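Long-range contact in glycoside hydrolase family 61 (Trichoderma reesei QM6a, PDB 5O2X), which probably cleaves cellulose or related polysaccharide chains oxidatively, as a copper-dependent lytic polysaccharide monooxygenase of family AA9: residues Pro83-Ala95 with Trp128-Val142. Residues are numbered along the deposited sequence; the frame is centred on the assembly and turned at random. Where two conformers were deposited one is given.
Sequences PWPHPGPIVDYLA and WASDVLISNNNTWVV. With CU (copper (II) ion), chain S; NAG (2-acetamido-2-deoxy-beta-D-glucopyranose), chain C; MAN (alpha-D-mannopyranose), chain M; MAN (alpha-D-mannopyranose), chain L.
The loop that brings His86 to the copper of this AA9 domain packs on the short helix 129-135, and the strand that follows, 90-95, continues the contact onto strand 139-142. The His86 side chain leaves the backbone pointing away from 128-142, and its NE2 binds the copper at 1.9 Å; the site also includes Tyr174, the methylated N-terminal histidine and two waters. Ser130, in the first turn, grips the loop just beyond this ligand: Gly88 N donates to Ser130 OG (3.0 Å, 155°), and Ser130 N returns a bond to Gly88 O. With chi1 at 55°, OG lies between its own backbone N and carbonyl carbon and faces Gly88 N; a water whose O is 2.7 Å from Ser130 OG also donates to His86 O and, weakly, to Asp131 OD1. In the turn after the helix, Asn138 OD1 accepts a hydrogen bond from Trp84 N at 2.9 Å, in the amide plane and on a lone pair, while its ND2 is held by Trp79 O. Between these polar ties Leu133 CD2 presses on Trp84 CB (3.6 Å), and Ile134 CD1 lies at the indole edge, near its plane, and close to Trp84 O (3.2 Å). Ile90 spreads its branches: CG1 lies against Ala129 CB, CD1 reaches Leu133 CD1, and CG2 sits squarely over the five-membered ring of Trp140, 3.6 Å from its centroid and 3° off the normal, a CH-pi contact. Asp92 CB meets Val142 CG2, while Asp92 OD1 is hydrogen-bonded to His157 ND1 and Trp140 NE1 to Asp115 OD2. Strand 90-95 pairs with 110-121 and 151-161, whereas 139-142 edges the other sheet beside 74-80; Ile90, Asp92, Trp140 and Val142 meet between the two sheets of the beta-sandwich, and helix 129-135, leading into 139-142, packs against the His86 loop.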
loop_
_atom_site.group_PDB
_atom_site.type_symbol
_atom_site.label_atom_id
_atom_site.label_comp_id
_atom_site.label_asym_id
_atom_site.label_seq_id
_atom_site.Cartn_x
_atom_site.Cartn_y
_atom_site.Cartn_z
ATOM N N PRO A 83 -14.002 1.521 -11.868
ATOM C CA PRO A 83 -13.001 0.558 -11.533
ATOM C C PRO A 83 -11.597 1.146 -11.610
ATOM O O PRO A 83 -11.277 2.007 -12.417
ATOM C CB PRO A 83 -13.149 -0.488 -12.628
ATOM C CG PRO A 83 -13.521 0.314 -13.843
ATOM C CD PRO A 83 -14.413 1.389 -13.300
ATOM N N TRP A 84 -10.679 0.527 -10.855
ATOM C CA TRP A 84 -9.255 0.740 -11.076
ATOM C C TRP A 84 -8.943 0.348 -12.531
ATOM O O TRP A 84 -9.411 -0.677 -12.996
ATOM C CB TRP A 84 -8.459 -0.162 -10.114
ATOM C CG TRP A 84 -6.983 -0.077 -10.355
ATOM C CD1 TRP A 84 -6.214 -0.961 -11.046
ATOM C CD2 TRP A 84 -6.123 1.003 -9.996
ATOM N NE1 TRP A 84 -4.927 -0.514 -11.161
ATOM C CE2 TRP A 84 -4.847 0.692 -10.499
ATOM C CE3 TRP A 84 -6.290 2.196 -9.271
ATOM C CZ2 TRP A 84 -3.760 1.563 -10.335
ATOM C CZ3 TRP A 84 -5.209 3.014 -9.102
ATOM C CH2 TRP A 84 -3.980 2.715 -9.632
ATOM N N PRO A 85 -8.146 1.158 -13.250
ATOM C CA PRO A 85 -8.059 0.987 -14.706
ATOM C C PRO A 85 -6.910 0.157 -15.237
ATOM O O PRO A 85 -6.882 -0.039 -16.443
ATOM C CB PRO A 85 -8.001 2.442 -15.229
ATOM C CG PRO A 85 -7.288 3.174 -14.134
ATOM C CD PRO A 85 -7.800 2.558 -12.866
ATOM N N HIS A 86 -5.925 -0.231 -14.443
ATOM C CA HIS A 86 -4.673 -0.741 -14.986
ATOM C C HIS A 86 -4.288 -2.147 -14.482
ATOM O O HIS A 86 -4.565 -2.493 -13.355
ATOM C CB HIS A 86 -3.489 0.152 -14.597
ATOM C CG HIS A 86 -3.671 1.612 -14.888
ATOM N ND1 HIS A 86 -3.987 2.085 -16.126
ATOM C CD2 HIS A 86 -3.511 2.699 -14.105
ATOM C CE1 HIS A 86 -3.984 3.421 -16.074
ATOM N NE2 HIS A 86 -3.722 3.832 -14.859
ATOM N N PRO A 87 -3.552 -2.901 -15.304
ATOM C CA PRO A 87 -3.018 -4.205 -14.888
ATOM C C PRO A 87 -1.705 -4.060 -14.097
ATOM O O PRO A 87 -0.816 -3.319 -14.498
ATOM C CB PRO A 87 -2.724 -4.878 -16.233
ATOM C CG PRO A 87 -2.349 -3.737 -17.152
ATOM C CD PRO A 87 -3.273 -2.632 -16.735
ATOM N N GLY A 88 -1.613 -4.818 -13.009
ATOM C CA GLY A 88 -0.357 -4.943 -12.319
ATOM C C GLY A 88 -0.488 -5.554 -10.942
ATOM O O GLY A 88 -1.576 -5.940 -10.498
ATOM N N PRO A 89 0.652 -5.649 -10.242
ATOM C CA PRO A 89 0.712 -6.289 -8.928
ATOM C C PRO A 89 0.280 -5.358 -7.805
ATOM O O PRO A 89 0.190 -4.134 -7.958
ATOM C CB PRO A 89 2.221 -6.590 -8.794
ATOM C CG PRO A 89 2.880 -5.447 -9.507
ATOM C CD PRO A 89 1.973 -5.242 -10.724
ATOM N N ILE A 90 0.045 -5.987 -6.649
ATOM C CA ILE A 90 -0.323 -5.283 -5.422
ATOM C C ILE A 90 0.569 -5.820 -4.307
ATOM O O ILE A 90 0.753 -7.049 -4.185
ATOM C CB ILE A 90 -1.818 -5.493 -5.080
ATOM C CG1 ILE A 90 -2.666 -4.842 -6.174
ATOM C CG2 ILE A 90 -2.147 -4.895 -3.717
ATOM C CD1 ILE A 90 -4.155 -5.109 -6.059
ATOM N N VAL A 91 1.140 -4.902 -3.515
ATOM C CA VAL A 91 2.015 -5.270 -2.405
ATOM C C VAL A 91 1.667 -4.432 -1.200
ATOM O O VAL A 91 1.122 -3.329 -1.281
ATOM C CB VAL A 91 3.512 -5.049 -2.796
ATOM C CG1 VAL A 91 3.966 -6.059 -3.838
ATOM C CG2 VAL A 91 3.797 -3.626 -3.234
ATOM N N ASP A 92 2.044 -4.970 -0.026
ATOM C CA ASP A 92 1.863 -4.266 1.238
ATOM C C ASP A 92 3.087 -4.443 2.096
ATOM O O ASP A 92 3.653 -5.554 2.174
ATOM C CB ASP A 92 0.653 -4.783 2.038
ATOM C CG ASP A 92 -0.637 -4.440 1.341
ATOM O OD1 ASP A 92 -1.201 -3.358 1.589
ATOM O OD2 ASP A 92 -1.127 -5.269 0.502
ATOM N N TYR A 93 3.463 -3.363 2.777
ATOM C CA TYR A 93 4.600 -3.346 3.675
ATOM C C TYR A 93 4.190 -2.724 5.001
ATOM O O TYR A 93 3.255 -1.925 5.091
ATOM C CB TYR A 93 5.735 -2.460 3.135
ATOM C CG TYR A 93 6.259 -2.827 1.771
ATOM C CD1 TYR A 93 5.642 -2.375 0.612
ATOM C CD2 TYR A 93 7.410 -3.577 1.643
ATOM C CE1 TYR A 93 6.136 -2.660 -0.636
ATOM C CE2 TYR A 93 7.934 -3.860 0.378
ATOM C CZ TYR A 93 7.302 -3.411 -0.752
ATOM O OH TYR A 93 7.856 -3.703 -1.969
ATOM N N LEU A 94 4.972 -3.067 6.041
ATOM C CA LEU A 94 4.939 -2.351 7.311
ATOM C C LEU A 94 6.334 -1.808 7.593
ATOM O O LEU A 94 7.333 -2.443 7.223
ATOM C CB LEU A 94 4.518 -3.243 8.471
ATOM C CG LEU A 94 3.096 -3.756 8.420
ATOM C CD1 LEU A 94 2.853 -4.798 9.476
ATOM C CD2 LEU A 94 2.080 -2.653 8.609
ATOM N N ALA A 95 6.414 -0.701 8.329
ATOM C CA ALA A 95 7.687 -0.205 8.838
ATOM C C ALA A 95 7.454 0.279 10.244
ATOM O O ALA A 95 6.530 1.059 10.507
ATOM C CB ALA A 95 8.260 0.940 8.014
ATOM N N TRP A 128 -4.001 -10.313 -13.283
ATOM C CA TRP A 128 -3.109 -9.743 -12.279
ATOM C C TRP A 128 -3.856 -9.569 -10.961
ATOM O O TRP A 128 -5.084 -9.546 -10.903
ATOM C CB TRP A 128 -2.567 -8.377 -12.764
ATOM C CG TRP A 128 -1.698 -8.481 -13.951
ATOM C CD1 TRP A 128 -2.089 -8.629 -15.237
ATOM C CD2 TRP A 128 -0.262 -8.546 -13.946
ATOM N NE1 TRP A 128 -0.988 -8.718 -16.048
ATOM C CE2 TRP A 128 0.141 -8.685 -15.277
ATOM C CE3 TRP A 128 0.712 -8.468 -12.955
ATOM C CZ2 TRP A 128 1.463 -8.806 -15.625
ATOM C CZ3 TRP A 128 2.027 -8.577 -13.309
ATOM C CH2 TRP A 128 2.398 -8.735 -14.638
ATOM N N ALA A 129 -3.086 -9.283 -9.904
ATOM C CA ALA A 129 -3.692 -8.846 -8.659
ATOM C C ALA A 129 -4.722 -7.747 -8.858
ATOM O O ALA A 129 -5.776 -7.744 -8.232
ATOM C CB ALA A 129 -2.619 -8.372 -7.694
ATOM N N SER A 130 -4.389 -6.783 -9.728
ATOM C CA SER A 130 -5.312 -5.672 -9.985
ATOM C C SER A 130 -6.695 -6.162 -10.457
ATOM O O SER A 130 -7.693 -5.526 -10.135
ATOM C CB SER A 130 -4.700 -4.771 -11.074
ATOM O OG SER A 130 -4.389 -5.512 -12.222
ATOM N N ASP A 131 -6.755 -7.246 -11.233
ATOM C CA ASP A 131 -8.026 -7.788 -11.682
ATOM C C ASP A 131 -8.850 -8.335 -10.528
ATOM O O ASP A 131 -10.084 -8.262 -10.548
ATOM C CB ASP A 131 -7.811 -8.854 -12.737
ATOM C CG ASP A 131 -7.157 -8.270 -13.986
ATOM O OD1 ASP A 131 -7.810 -7.370 -14.592
ATOM O OD2 ASP A 131 -6.049 -8.679 -14.323
ATOM N N VAL A 132 -8.183 -8.884 -9.510
ATOM C CA VAL A 132 -8.872 -9.351 -8.305
ATOM C C VAL A 132 -9.448 -8.136 -7.554
ATOM O O VAL A 132 -10.608 -8.141 -7.134
ATOM C CB VAL A 132 -7.923 -10.159 -7.425
ATOM C CG1 VAL A 132 -8.621 -10.624 -6.165
ATOM C CG2 VAL A 132 -7.377 -11.354 -8.193
ATOM N N LEU A 133 -8.630 -7.089 -7.410
ATOM C CA LEU A 133 -9.099 -5.860 -6.793
ATOM C C LEU A 133 -10.322 -5.329 -7.535
ATOM O O LEU A 133 -11.333 -4.935 -6.908
ATOM C CB LEU A 133 -7.949 -4.836 -6.775
ATOM C CG LEU A 133 -8.293 -3.434 -6.294
ATOM C CD1 LEU A 133 -7.124 -2.844 -5.525
ATOM C CD2 LEU A 133 -8.655 -2.526 -7.445
ATOM N N ILE A 134 -10.281 -5.295 -8.862
ATOM C CA ILE A 134 -11.411 -4.770 -9.658
ATOM C C ILE A 134 -12.651 -5.631 -9.394
ATOM O O ILE A 134 -13.758 -5.110 -9.203
ATOM C CB ILE A 134 -11.050 -4.748 -11.139
ATOM C CG1 ILE A 134 -9.973 -3.681 -11.388
ATOM C CG2 ILE A 134 -12.265 -4.505 -12.012
ATOM C CD1 ILE A 134 -9.217 -3.845 -12.704
ATOM N N SER A 135 -12.488 -6.958 -9.392
ATOM C CA SER A 135 -13.625 -7.844 -9.192
ATOM C C SER A 135 -14.291 -7.641 -7.843
ATOM O O SER A 135 -15.497 -7.745 -7.732
ATOM C CB SER A 135 -13.121 -9.282 -9.325
ATOM O OG SER A 135 -14.201 -10.168 -9.090
ATOM N N ASN A 136 -13.503 -7.346 -6.814
ATOM C CA ASN A 136 -14.016 -7.165 -5.463
ATOM C C ASN A 136 -14.343 -5.716 -5.151
ATOM O O ASN A 136 -14.036 -5.182 -4.092
ATOM C CB ASN A 136 -12.995 -7.749 -4.463
ATOM C CG ASN A 136 -12.892 -9.262 -4.581
ATOM O OD1 ASN A 136 -11.745 -9.815 -4.609
ATOM N ND2 ASN A 136 -13.968 -9.915 -4.627
ATOM N N ASN A 137 -15.022 -5.068 -6.116
ATOM C CA ASN A 137 -15.447 -3.677 -5.972
ATOM C C ASN A 137 -14.304 -2.769 -5.536
ATOM O O ASN A 137 -14.496 -1.872 -4.702
ATOM C CB ASN A 137 -16.674 -3.479 -5.080
ATOM C CG ASN A 137 -17.279 -2.104 -5.290
ATOM O OD1 ASN A 137 -17.379 -1.641 -6.438
ATOM N ND2 ASN A 137 -17.693 -1.451 -4.217
ATOM N N ASN A 138 -13.130 -2.942 -6.160
ATOM C CA ASN A 138 -12.032 -2.035 -5.961
ATOM C C ASN A 138 -11.415 -2.101 -4.568
ATOM O O ASN A 138 -10.959 -1.106 -4.017
ATOM C CB ASN A 138 -12.395 -0.566 -6.322
ATOM C CG ASN A 138 -11.897 -0.122 -7.661
ATOM O OD1 ASN A 138 -11.837 -0.902 -8.628
ATOM N ND2 ASN A 138 -11.517 1.148 -7.724
ATOM N N THR A 139 -11.363 -3.333 -4.018
ATOM C CA THR A 139 -10.802 -3.519 -2.697
ATOM C C THR A 139 -9.664 -4.513 -2.731
ATOM O O THR A 139 -9.558 -5.378 -3.610
ATOM C CB THR A 139 -11.848 -3.948 -1.661
ATOM O OG1 THR A 139 -12.338 -5.269 -1.933
ATOM C CG2 THR A 139 -12.990 -2.956 -1.578
ATOM N N TRP A 140 -8.829 -4.421 -1.685
ATOM C CA TRP A 140 -7.756 -5.389 -1.398
ATOM C C TRP A 140 -7.768 -5.611 0.081
ATOM O O TRP A 140 -7.943 -4.654 0.857
ATOM C CB TRP A 140 -6.395 -4.870 -1.850
ATOM C CG TRP A 140 -5.318 -5.895 -1.779
ATOM C CD1 TRP A 140 -4.334 -6.030 -0.819
ATOM C CD2 TRP A 140 -5.147 -7.000 -2.665
ATOM N NE1 TRP A 140 -3.562 -7.118 -1.077
ATOM C CE2 TRP A 140 -4.028 -7.755 -2.195
ATOM C CE3 TRP A 140 -5.813 -7.434 -3.816
ATOM C CZ2 TRP A 140 -3.567 -8.905 -2.854
ATOM C CZ3 TRP A 140 -5.352 -8.545 -4.465
ATOM C CH2 TRP A 140 -4.266 -9.287 -3.980
ATOM N N VAL A 141 -7.532 -6.862 0.522
ATOM C CA VAL A 141 -7.480 -7.231 1.935
ATOM C C VAL A 141 -6.089 -7.695 2.293
ATOM O O VAL A 141 -5.536 -8.561 1.615
ATOM C CB VAL A 141 -8.502 -8.345 2.242
ATOM C CG1 VAL A 141 -8.415 -8.786 3.706
ATOM C CG2 VAL A 141 -9.902 -7.833 1.927
ATOM N N VAL A 142 -5.528 -7.132 3.381
ATOM C CA VAL A 142 -4.246 -7.605 3.955
ATOM C C VAL A 142 -4.504 -7.993 5.397
ATOM O O VAL A 142 -5.314 -7.385 6.076
ATOM C CB VAL A 142 -3.129 -6.526 3.792
ATOM C CG1 VAL A 142 -3.335 -5.369 4.752
ATOM C CG2 VAL A 142 -1.734 -7.130 3.921
HETATM CU CU CU S . -3.722 5.650 -14.180
HETATM C C1 NAG C . -18.230 -0.093 -4.280
HETATM C C2 NAG C . -19.478 0.101 -3.474
HETATM C C3 NAG C . -19.946 1.542 -3.667
HETATM C C4 NAG C . -18.873 2.528 -3.304
HETATM C C5 NAG C . -17.556 2.181 -3.983
HETATM C C6 NAG C . -16.403 2.953 -3.415
HETATM C C7 NAG C . -21.327 -1.413 -3.014
HETATM C C8 NAG C . -22.340 -2.349 -3.592
HETATM N N2 NAG C . -20.499 -0.834 -3.878
HETATM O O3 NAG C . -21.134 1.822 -2.910
HETATM O O4 NAG C . -19.245 3.871 -3.674
HETATM O O5 NAG C . -17.234 0.776 -3.758
HETATM O O6 NAG C . -16.301 2.793 -2.008
HETATM O O7 NAG C . -21.240 -1.211 -1.792
HETATM C C1 MAN M . -16.405 -4.114 -1.297
HETATM C C2 MAN M . -16.627 -2.860 -0.498
HETATM C C3 MAN M . -17.820 -2.999 0.420
HETATM C C4 MAN M . -19.046 -3.473 -0.317
HETATM C C5 MAN M . -18.714 -4.701 -1.158
HETATM C C6 MAN M . -19.849 -5.111 -2.063
HETATM O O2 MAN M . -16.845 -1.801 -1.435
HETATM O O3 MAN M . -18.103 -1.749 1.068
HETATM O O4 MAN M . -20.057 -3.814 0.642
HETATM O O5 MAN M . -17.572 -4.497 -1.984
HETATM O O6 MAN M . -19.566 -6.358 -2.700
HETATM C C1 MAN L . -4.397 -14.348 -1.950
HETATM C C2 MAN L . -4.503 -15.848 -2.170
HETATM C C3 MAN L . -4.089 -16.235 -3.581
HETATM C C4 MAN L . -4.890 -15.456 -4.609
HETATM C C5 MAN L . -4.749 -13.958 -4.312
HETATM C C6 MAN L . -5.646 -13.121 -5.195
HETATM O O2 MAN L . -5.846 -16.258 -1.897
HETATM O O3 MAN L . -4.239 -17.654 -3.789
HETATM O O4 MAN L . -4.426 -15.662 -5.931
HETATM O O5 MAN L . -5.129 -13.663 -2.959
HETATM O O6 MAN L . -7.033 -13.479 -5.067
HETATM O O HOH W 1 -6.181 -5.181 -14.189
HETATM O O HOH W 2 -5.693 6.210 -15.444
HETATM O O HOH W 3 -2.228 6.017 -15.518
#